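BrkA translocator (Bordetella pertussis, PDB 3QQ2) forms the outer-membrane beta-barrel pore that carries the BrkA passenger domain to the bacterial surface, where BrkA inhibits the classical complement pathway. Local coordinates at residues G21-Q32 with D43-D54. The protein carries 1 engineered substitution. Sequence-based numbering, arbitrary orientation.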
ATOM      1  N   GLY A  21      -9.424  47.492   5.124  1.00 75.30           N
ATOM      2  CA  GLY A  21      -9.489  46.091   5.513  1.00 73.47           C
ATOM      3  C   GLY A  21     -10.932  45.646   5.633  1.00 72.76           C
ATOM      4  O   GLY A  21     -11.840  46.471   5.520  1.00 73.87           O
ATOM      5  N   GLY A  22     -11.143  44.343   5.845  1.00 71.11           N
ATOM      6  CA  GLY A  22     -12.490  43.776   6.031  1.00 69.94           C
ATOM      7  C   GLY A  22     -12.541  42.251   6.080  1.00 67.86           C
ATOM      8  O   GLY A  22     -11.514  41.591   5.967  1.00 66.95           O
ATOM      9  N   PRO A  23     -13.737  41.680   6.290  1.00 67.25           N
ATOM     10  CA  PRO A  23     -13.912  40.246   6.210  1.00 65.62           C
ATOM     11  C   PRO A  23     -14.177  39.876   4.776  1.00 64.51           C
ATOM     12  O   PRO A  23     -14.633  40.725   4.008  1.00 64.79           O
ATOM     13  CB  PRO A  23     -15.185  40.024   7.013  1.00 66.53           C
ATOM     14  CG  PRO A  23     -15.986  41.227   6.736  1.00 67.72           C
ATOM     15  CD  PRO A  23     -14.981  42.351   6.706  1.00 68.47           C
ATOM     16  N   TRP A  24     -13.897  38.629   4.412  1.00 63.28           N
ATOM     17  CA  TRP A  24     -14.170  38.131   3.048  1.00 62.50           C
ATOM     18  C   TRP A  24     -14.457  36.633   3.023  1.00 62.11           C
ATOM     19  O   TRP A  24     -14.044  35.910   3.911  1.00 62.13           O
ATOM     20  CB  TRP A  24     -13.052  38.509   2.060  1.00 61.24           C
ATOM     21  CG  TRP A  24     -11.694  38.064   2.463  1.00 60.08           C
ATOM     22  CD1 TRP A  24     -10.756  38.798   3.129  1.00 60.97           C
ATOM     23  CD2 TRP A  24     -11.094  36.783   2.214  1.00 58.52           C
ATOM     24  NE1 TRP A  24      -9.604  38.056   3.312  1.00 59.61           N
ATOM     25  CE2 TRP A  24      -9.785  36.820   2.752  1.00 57.92           C
ATOM     26  CE3 TRP A  24     -11.526  35.618   1.575  1.00 57.16           C
ATOM     27  CZ2 TRP A  24      -8.921  35.736   2.689  1.00 56.74           C
ATOM     28  CZ3 TRP A  24     -10.663  34.547   1.502  1.00 57.23           C
ATOM     29  CH2 TRP A  24      -9.376  34.606   2.065  1.00 56.30           C
ATOM     30  N   ALA A  25     -15.209  36.183   2.033  1.00 62.67           N
ATOM     31  CA  ALA A  25     -15.378  34.760   1.818  1.00 63.40           C
ATOM     32  C   ALA A  25     -15.217  34.413   0.346  1.00 64.17           C
ATOM     33  O   ALA A  25     -15.713  35.126  -0.545  1.00 64.61           O
ATOM     34  CB  ALA A  25     -16.732  34.293   2.333  1.00 63.73           C
ATOM     35  N   ARG A  26     -14.526  33.314   0.071  1.00 64.83           N
ATOM     36  CA  ARG A  26     -14.395  32.884  -1.325  1.00 65.58           C
ATOM     37  C   ARG A  26     -14.603  31.408  -1.480  1.00 65.39           C
ATOM     38  O   ARG A  26     -13.987  30.611  -0.784  1.00 65.53           O
ATOM     39  CB  ARG A  26     -13.052  33.299  -1.932  1.00 65.46           C
ATOM     40  CG  ARG A  26     -11.844  32.540  -1.417  1.00 66.71           C
ATOM     41  CD  ARG A  26     -10.616  32.952  -2.224  1.00 71.18           C
ATOM     42  NE  ARG A  26      -9.603  31.901  -2.314  1.00 73.18           N
ATOM     43  CZ  ARG A  26      -9.598  30.956  -3.243  1.00 75.35           C
ATOM     44  NH1 ARG A  26     -10.557  30.914  -4.161  1.00 77.94           N
ATOM     45  NH2 ARG A  26      -8.639  30.049  -3.257  1.00 77.57           N
ATOM     46  N   THR A  27     -15.483  31.052  -2.398  1.00 65.72           N
ATOM     47  CA  THR A  27     -15.655  29.663  -2.758  1.00 65.82           C
ATOM     48  C   THR A  27     -15.026  29.402  -4.136  1.00 65.61           C
ATOM     49  O   THR A  27     -14.688  30.342  -4.852  1.00 65.55           O
ATOM     50  CB  THR A  27     -17.132  29.264  -2.706  1.00 66.48           C
ATOM     51  OG1 THR A  27     -17.238  27.889  -3.047  1.00 68.23           O
ATOM     52  CG2 THR A  27     -17.964  30.077  -3.694  1.00 67.10           C
ATOM     53  N   PHE A  28     -14.855  28.134  -4.493  1.00 65.63           N
ATOM     54  CA  PHE A  28     -14.275  27.753  -5.787  1.00 65.92           C
ATOM     55  C   PHE A  28     -14.443  26.278  -6.056  1.00 66.63           C
ATOM     56  O   PHE A  28     -14.647  25.487  -5.128  1.00 66.69           O
ATOM     57  CB  PHE A  28     -12.785  28.082  -5.851  1.00 65.35           C
ATOM     58  CG  PHE A  28     -11.931  27.226  -4.953  1.00 65.63           C
ATOM     59  CD1 PHE A  28     -11.818  27.507  -3.593  1.00 65.37           C
ATOM     60  CD2 PHE A  28     -11.231  26.147  -5.461  1.00 66.38           C
ATOM     61  CE1 PHE A  28     -11.030  26.718  -2.761  1.00 63.93           C
ATOM     62  CE2 PHE A  28     -10.441  25.365  -4.622  1.00 66.15           C
ATOM     63  CZ  PHE A  28     -10.349  25.651  -3.273  1.00 63.10           C
ATOM     64  N   SER A  29     -14.309  25.910  -7.324  1.00 67.33           N
ATOM     65  CA  SER A  29     -14.491  24.540  -7.756  1.00 68.20           C
ATOM     66  C   SER A  29     -13.931  24.334  -9.160  1.00 69.29           C
ATOM     67  O   SER A  29     -14.303  25.029 -10.090  1.00 69.97           O
ATOM     68  CB  SER A  29     -15.968  24.206  -7.736  1.00 68.61           C
ATOM     69  OG  SER A  29     -16.191  22.974  -8.371  1.00 70.73           O
ATOM     70  N   GLU A  30     -13.047  23.367  -9.327  1.00 70.07           N
ATOM     71  CA  GLU A  30     -12.355  23.217 -10.595  1.00 71.49           C
ATOM     72  C   GLU A  30     -12.261  21.764 -10.981  1.00 73.25           C
ATOM     73  O   GLU A  30     -11.782  20.972 -10.183  1.00 73.55           O
ATOM     74  CB  GLU A  30     -10.958  23.804 -10.450  1.00 70.37           C
ATOM     75  CG  GLU A  30     -10.029  23.494 -11.569  1.00 72.73           C
ATOM     76  CD  GLU A  30      -8.824  24.396 -11.561  1.00 74.95           C
ATOM     77  OE1 GLU A  30      -8.972  25.595 -11.917  1.00 74.36           O
ATOM     78  OE2 GLU A  30      -7.723  23.897 -11.210  1.00 76.75           O
ATOM     79  N   ARG A  31     -12.703  21.398 -12.183  1.00 75.44           N
ATOM     80  CA  ARG A  31     -12.528  20.009 -12.635  1.00 78.04           C
ATOM     81  C   ARG A  31     -11.283  19.786 -13.472  1.00 79.70           C
ATOM     82  O   ARG A  31     -11.140  20.340 -14.566  1.00 80.54           O
ATOM     83  CB  ARG A  31     -13.747  19.441 -13.367  1.00 79.57           C
ATOM     84  CG  ARG A  31     -13.625  17.931 -13.584  1.00 81.12           C
ATOM     85  CD  ARG A  31     -14.836  17.346 -14.293  1.00 84.52           C
ATOM     86  NE  ARG A  31     -14.730  15.901 -14.452  1.00 86.61           N
ATOM     87  CZ  ARG A  31     -14.762  15.038 -13.438  1.00 87.90           C
ATOM     88  NH1 ARG A  31     -14.655  13.729 -13.662  1.00 90.06           N
ATOM     89  NH2 ARG A  31     -14.889  15.477 -12.189  1.00 85.88           N
ATOM     90  N   GLN A  32     -10.400  18.933 -12.972  1.00 80.75           N
ATOM     91  CA  GLN A  32      -9.216  18.581 -13.731  1.00 82.60           C
ATOM     92  C   GLN A  32      -9.397  17.231 -14.371  1.00 85.44           C
ATOM     93  O   GLN A  32      -9.887  16.302 -13.733  1.00 85.98           O
ATOM     94  CB  GLN A  32      -7.979  18.642 -12.848  1.00 81.32           C
ATOM     95  CG  GLN A  32      -7.648  20.086 -12.491  1.00 80.36           C
ATOM     96  CD  GLN A  32      -6.823  20.255 -11.235  1.00 79.89           C
ATOM     97  OE1 GLN A  32      -5.655  19.843 -11.170  1.00 80.78           O
ATOM     98  NE2 GLN A  32      -7.414  20.905 -10.233  1.00 77.90           N
ATOM     99  N   ASP A  43      -9.396  11.900 -13.253  1.00 87.16           N
ATOM    100  CA  ASP A  43     -10.154  13.135 -13.220  1.00 84.89           C
ATOM    101  C   ASP A  43     -10.474  13.479 -11.781  1.00 82.03           C
ATOM    102  O   ASP A  43     -11.004  12.650 -11.045  1.00 82.52           O
ATOM    103  CB  ASP A  43     -11.444  12.984 -14.012  1.00 86.45           C
ATOM    104  CG  ASP A  43     -11.199  12.828 -15.497  1.00 90.38           C
ATOM    105  OD1 ASP A  43     -12.114  13.167 -16.291  1.00 92.99           O
ATOM    106  OD2 ASP A  43     -10.093  12.375 -15.878  1.00 92.98           O
ATOM    107  N   GLN A  44     -10.155  14.690 -11.365  1.00 78.84           N
ATOM    108  CA  GLN A  44     -10.574  15.089 -10.055  1.00 76.54           C
ATOM    109  C   GLN A  44     -11.353  16.377 -10.074  1.00 74.96           C
ATOM    110  O   GLN A  44     -11.149  17.240 -10.935  1.00 74.51           O
ATOM    111  CB  GLN A  44      -9.379  15.208  -9.127  1.00 75.70           C
ATOM    112  CG  GLN A  44      -8.367  16.237  -9.573  1.00 76.29           C
ATOM    113  CD  GLN A  44      -7.129  16.286  -8.710  1.00 75.83           C
ATOM    114  OE1 GLN A  44      -6.738  15.281  -8.102  1.00 76.83           O
ATOM    115  NE2 GLN A  44      -6.483  17.455  -8.670  1.00 74.05           N
ATOM    116  N   THR A  45     -12.265  16.484  -9.115  1.00 74.09           N
ATOM    117  CA  THR A  45     -12.961  17.723  -8.837  1.00 72.59           C
ATOM    118  C   THR A  45     -12.448  18.257  -7.519  1.00 70.90           C
ATOM    119  O   THR A  45     -12.612  17.605  -6.492  1.00 70.71           O
ATOM    120  CB  THR A  45     -14.470  17.521  -8.731  1.00 73.00           C
ATOM    121  OG1 THR A  45     -14.954  16.915  -9.928  1.00 75.26           O
ATOM    122  CG2 THR A  45     -15.150  18.845  -8.565  1.00 71.90           C
ATOM    123  N   VAL A  46     -11.830  19.441  -7.572  1.00 69.98           N
ATOM    124  CA  VAL A  46     -11.318  20.161  -6.403  1.00 68.69           C
ATOM    125  C   VAL A  46     -12.269  21.291  -6.012  1.00 68.14           C
ATOM    126  O   VAL A  46     -12.448  22.232  -6.804  1.00 68.63           O
ATOM    127  CB  VAL A  46      -9.998  20.829  -6.734  1.00 67.72           C
ATOM    128  CG1 VAL A  46      -9.279  21.184  -5.470  1.00 67.06           C
ATOM    129  CG2 VAL A  46      -9.161  19.914  -7.544  1.00 69.81           C
ATOM    130  N   SER A  47     -12.853  21.228  -4.807  1.00 67.18           N
ATOM    131  CA  SER A  47     -13.751  22.293  -4.330  1.00 66.48           C
ATOM    132  C   SER A  47     -13.260  22.918  -3.053  1.00 65.26           C
ATOM    133  O   SER A  47     -12.704  22.222  -2.235  1.00 65.77           O
ATOM    134  CB  SER A  47     -15.154  21.757  -4.108  1.00 67.19           C
ATOM    135  OG  SER A  47     -15.930  21.875  -5.298  1.00 69.66           O
ATOM    136  N   GLY A  48     -13.459  24.222  -2.863  1.00 64.64           N
ATOM    137  CA  GLY A  48     -13.066  24.847  -1.591  1.00 63.89           C
ATOM    138  C   GLY A  48     -13.845  26.044  -1.054  1.00 63.64           C
ATOM    139  O   GLY A  48     -14.688  26.630  -1.745  1.00 64.20           O
ATOM    140  N   LEU A  49     -13.533  26.420   0.187  1.00 62.73           N
ATOM    141  CA  LEU A  49     -14.113  27.596   0.810  1.00 61.78           C
ATOM    142  C   LEU A  49     -13.082  28.257   1.708  1.00 60.53           C
ATOM    143  O   LEU A  49     -12.633  27.657   2.665  1.00 60.94           O
ATOM    144  CB  LEU A  49     -15.324  27.179   1.616  1.00 62.37           C
ATOM    145  CG  LEU A  49     -16.293  28.219   2.188  1.00 65.47           C
ATOM    146  CD1 LEU A  49     -15.890  28.674   3.609  1.00 68.19           C
ATOM    147  CD2 LEU A  49     -16.490  29.419   1.261  1.00 67.91           C
ATOM    148  N   GLU A  50     -12.683  29.480   1.389  1.00 59.54           N
ATOM    149  CA  GLU A  50     -11.864  30.291   2.300  1.00 58.63           C
ATOM    150  C   GLU A  50     -12.663  31.376   3.050  1.00 58.15           C
ATOM    151  O   GLU A  50     -13.706  31.857   2.574  1.00 58.43           O
ATOM    152  CB  GLU A  50     -10.681  30.903   1.571  1.00 58.15           C
ATOM    153  CG  GLU A  50      -9.446  30.108   1.818  1.00 60.87           C
ATOM    154  CD  GLU A  50      -8.278  30.438   0.886  1.00 65.84           C
ATOM    155  OE1 GLU A  50      -8.480  31.006  -0.229  1.00 65.71           O
ATOM    156  OE2 GLU A  50      -7.140  30.085   1.283  1.00 66.95           O
ATOM    157  N   ILE A  51     -12.185  31.750   4.228  1.00 56.88           N
ATOM    158  CA  ILE A  51     -12.781  32.879   4.929  1.00 56.67           C
ATOM    159  C   ILE A  51     -11.667  33.683   5.535  1.00 56.48           C
ATOM    160  O   ILE A  51     -10.674  33.110   5.958  1.00 56.50           O
ATOM    161  CB  ILE A  51     -13.847  32.434   5.940  1.00 57.00           C
ATOM    162  CG1 ILE A  51     -15.111  33.179   5.662  1.00 57.69           C
ATOM    163  CG2 ILE A  51     -13.420  32.599   7.390  1.00 56.68           C
ATOM    164  CD1 ILE A  51     -16.207  32.239   5.552  1.00 62.32           C
ATOM    165  N   GLY A  52     -11.788  35.001   5.542  1.00 56.41           N
ATOM    166  CA  GLY A  52     -10.636  35.784   5.906  1.00 57.13           C
ATOM    167  C   GLY A  52     -10.841  37.238   6.232  1.00 58.67           C
ATOM    168  O   GLY A  52     -11.898  37.818   5.977  1.00 59.91           O
ATOM    169  N   LEU A  53      -9.799  37.833   6.793  1.00 58.99           N
ATOM    170  CA  LEU A  53      -9.871  39.174   7.317  1.00 59.90           C
ATOM    171  C   LEU A  53      -8.487  39.789   7.227  1.00 60.70           C
ATOM    172  O   LEU A  53      -7.483  39.117   7.452  1.00 60.23           O
ATOM    173  CB  LEU A  53     -10.380  39.127   8.765  1.00 60.11           C
ATOM    174  CG  LEU A  53     -10.174  40.339   9.673  1.00 61.06           C
ATOM    175  CD1 LEU A  53     -11.040  41.515   9.284  1.00 60.63           C
ATOM    176  CD2 LEU A  53     -10.456  39.956  11.095  1.00 62.67           C
ATOM    177  N   ASP A  54      -8.434  41.062   6.862  1.00 62.18           N
ATOM    178  CA  ASP A  54      -7.180  41.813   6.851  1.00 63.66           C
ATOM    179  C   ASP A  54      -7.441  43.217   7.374  1.00 65.95           C
ATOM    180  O   ASP A  54      -8.574  43.675   7.342  1.00 66.07           O
ATOM    181  CB  ASP A  54      -6.565  41.862   5.445  1.00 62.78           C
ATOM    182  CG  ASP A  54      -7.595  42.109   4.368  1.00 61.76           C
ATOM    183  OD1 ASP A  54      -8.188  41.132   3.869  1.00 57.74           O
ATOM    184  OD2 ASP A  54      -7.827  43.284   4.032  1.00 63.28           O
TER
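Trp24 lies across Gly52 in the first beta hairpin of the autotransporter barrel, whose strands run antiparallel and pair from Gly22–Asp54 to Gln32–Gln44. With chi1 at 56°, CG sits between backbone N and carbonyl carbon, folding the indole over the neighbouring strand. CB is 4.1 Å from Gly52 O; CG and CD1 stand over that same oxygen, which lies against the ring face. CD2 and CE3 face Gly52 N, CZ2 and CE2 Gly52 CA, the latter at 3.4 Å. That CA lies 3.7 Å from the five-membered-ring centroid, 22° off the normal, which identifies a CH-pi contact. At the far rim CZ3, joined by CH2, meets Glu50 CB near the ring plane at 3.6 Å; NE1 is hydrogen-bonded to Tyr95 OH, as is Asp54 OD1. Phe28 likewise lies over Gly48, whose N is 3.4 Å above the ring centre. Such aromatic-over-glycine pairs match the mortise-tenon joints of outer-membrane barrels. Alternation places Ala25, Leu49, Ile51 and Leu53 on the opposite face, probably toward lipid, and Arg26 and Glu50 on the pore side. Glu50 OE2 forms a salt bridge with Arg111 and a hydrogen bond with His91, while OE1 accepts Arg26 NE in a salt bridge, nearly head-on to its C-O bond and 27° out of the guanidinium plane.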